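Local coordinates for BluB-like flavoprotein (Clostridium difficile 630, PDB 3EO8) that binds flavin mononucleotide and, as a member of the nitroreductase family, probably works as an FMN-dependent oxidoreductase, at residues L72-M75 and D76-S79. Sequence-based numbering, arbitrary orientation. Where two conformers were deposited one is given.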
ATOM      1  N   LEU A  72      26.131   4.189  11.621  1.00 23.65           N
ATOM      2  CA  LEU A  72      27.400   3.693  11.093  1.00 23.95           C
ATOM      3  C   LEU A  72      28.522   3.557  12.134  1.00 24.01           C
ATOM      4  O   LEU A  72      29.281   2.577  12.127  1.00 23.69           O
ATOM      5  CB  LEU A  72      27.873   4.576   9.914  1.00 23.92           C
ATOM      6  CG  LEU A  72      27.131   4.357   8.605  1.00 22.74           C
ATOM      7  CD1 LEU A  72      27.507   5.418   7.578  1.00 22.88           C
ATOM      8  CD2 LEU A  72      27.366   2.948   8.028  1.00 21.21           C
ATOM      9  N   VAL A  73      28.679   4.548  13.004  1.00 24.57           N
ATOM     10  CA  VAL A  73      29.735   4.487  14.015  0.50 24.21           C
ATOM     11  C   VAL A  73      29.510   3.321  14.966  1.00 23.88           C
ATOM     12  O   VAL A  73      30.464   2.767  15.511  1.00 24.42           O
ATOM     13  CB  VAL A  73      29.886   5.792  14.831  0.50 24.79           C
ATOM     14  CG1 VAL A  73      30.470   6.894  13.967  0.50 25.92           C
ATOM     15  CG2 VAL A  73      28.557   6.204  15.456  0.50 24.35           C
ATOM     16  N   GLU A  74      28.265   2.927  15.171  1.00 23.74           N
ATOM     17  CA  GLU A  74      28.020   1.710  15.967  1.00 23.93           C
ATOM     18  C   GLU A  74      28.177   0.413  15.133  1.00 22.91           C
ATOM     19  O   GLU A  74      28.638  -0.605  15.650  1.00 23.70           O
ATOM     20  CB  GLU A  74      26.637   1.753  16.589  1.00 23.97           C
ATOM     21  CG  GLU A  74      26.411   2.982  17.436  1.00 26.40           C
ATOM     22  CD  GLU A  74      27.314   3.093  18.639  1.00 33.37           C
ATOM     23  OE1 GLU A  74      27.765   2.059  19.175  1.00 34.06           O
ATOM     24  OE2 GLU A  74      27.538   4.246  19.065  1.00 38.71           O
HETATM   25  N   MSE A  75      27.779   0.450  13.871  1.00 22.12           N
HETATM   26  CA  MSE A  75      27.877  -0.712  12.993  1.00 21.83           C
HETATM   27  C   MSE A  75      29.337  -1.081  12.797  1.00 22.82           C
HETATM   28  O   MSE A  75      29.672  -2.270  12.744  1.00 22.87           O
HETATM   29  CB  MSE A  75      27.267  -0.451  11.624  1.00 21.56           C
HETATM   30  CG  MSE A  75      25.725  -0.458  11.582  1.00 20.23           C
HETATM   31 SE   MSE A  75      25.085  -0.189   9.832  0.75 21.40          SE
HETATM   32  CE  MSE A  75      25.266  -2.044   9.200  1.00 21.01           C
ATOM     33  N   ASP A  76      30.213  -0.079  12.701  1.00 22.19           N
ATOM     34  CA  ASP A  76      31.626  -0.344  12.470  1.00 23.26           C
ATOM     35  C   ASP A  76      32.248  -1.149  13.593  1.00 23.69           C
ATOM     36  O   ASP A  76      33.244  -1.840  13.375  1.00 24.81           O
ATOM     37  CB  ASP A  76      32.430   0.955  12.333  1.00 22.99           C
ATOM     38  CG  ASP A  76      32.326   1.586  10.935  1.00 26.74           C
ATOM     39  OD1 ASP A  76      32.121   0.852   9.942  1.00 28.07           O
ATOM     40  OD2 ASP A  76      32.476   2.820  10.847  1.00 26.78           O
ATOM     41  N   LYS A  77      31.705  -1.036  14.793  1.00 24.50           N
ATOM     42  CA  LYS A  77      32.234  -1.779  15.940  1.00 25.27           C
ATOM     43  C   LYS A  77      31.884  -3.280  15.879  1.00 25.64           C
ATOM     44  O   LYS A  77      32.515  -4.089  16.567  1.00 26.66           O
ATOM     45  CB  LYS A  77      31.696  -1.202  17.245  1.00 25.24           C
ATOM     46  CG  LYS A  77      31.972   0.301  17.464  1.00 25.58           C
ATOM     47  CD  LYS A  77      31.211   0.861  18.690  1.00 26.01           C
ATOM     48  CE  LYS A  77      31.281   2.397  18.746  1.00 26.31           C
ATOM     49  NZ  LYS A  77      30.922   2.975  20.052  1.00 25.57           N
ATOM     50  N   VAL A  78      30.890  -3.635  15.074  1.00 25.72           N
ATOM     51  CA  VAL A  78      30.417  -5.028  14.935  1.00 25.88           C
ATOM     52  C   VAL A  78      30.911  -5.608  13.618  1.00 25.99           C
ATOM     53  O   VAL A  78      31.463  -6.704  13.585  1.00 26.70           O
ATOM     54  CB  VAL A  78      28.871  -5.113  14.939  1.00 26.39           C
ATOM     55  CG1 VAL A  78      28.399  -6.547  14.754  1.00 26.09           C
ATOM     56  CG2 VAL A  78      28.297  -4.515  16.194  1.00 25.93           C
ATOM     57  N   SER A  79      30.702  -4.882  12.524  1.00 26.44           N
ATOM     58  CA  SER A  79      31.077  -5.377  11.214  1.00 27.03           C
ATOM     59  C   SER A  79      31.309  -4.235  10.238  1.00 27.00           C
ATOM     60  O   SER A  79      30.355  -3.623   9.761  1.00 25.80           O
ATOM     61  CB  SER A  79      29.974  -6.261  10.644  1.00 28.49           C
ATOM     62  OG  SER A  79      30.206  -6.458   9.255  1.00 30.52           O
TER
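Met75 O takes two backbone N-H groups at once in the link between helices 54-75 and 80-93: Ser79 N at 2.8 Å, close to the extension of the C=O bond with an N-H...O angle of 174°, and Val78 N at 3.0 Å, arriving from above the carbonyl plane. One step back, Lys77 N makes a longer 3.2 Å bond to Glu74 O, while Asp76 N keeps the ordinary i to i+4 helical bond to Leu72 O at 2.9 Å. Bonds of the i to i+4 and i to i+3 kinds are thus mixed, and Met75 O accepts one of each.

Glu74 and Lys77 run side by side in the same direction. The lysine is extended from CG onward, which carries its aliphatic part past Val73 O, with CE 3.4 Å from that oxygen. Glu74 bends at chi2 (-63°) and brings OE1 to 3.4 Å from Lys77 NZ, a weak bond within a salt bridge that spans three residues. In Asp76 the first torsion (chi1 -80°) sets CG beside the residue's own backbone N, 3.4 Å from Leu72 O. The carboxylate makes no bond to that carbonyl, since both oxygens are acceptors; OD2 pairs instead with Arg87, one of the links to the next helix.

The selenomethionine at position 75 is buried; its side chain packs on Ala83 and on Leu121 of the second subunit. Ser79 is the N-cap of helix 80-93, its OG bonded to Lys82 N. The result is a short connection at the tip of the helical hairpin formed by 54-75 and 80-93, far from the flavin, with Leu72 resting on Phe86 and the second subunit touching Glu74 and Val78 through its Ile122 and Leu121, respectively.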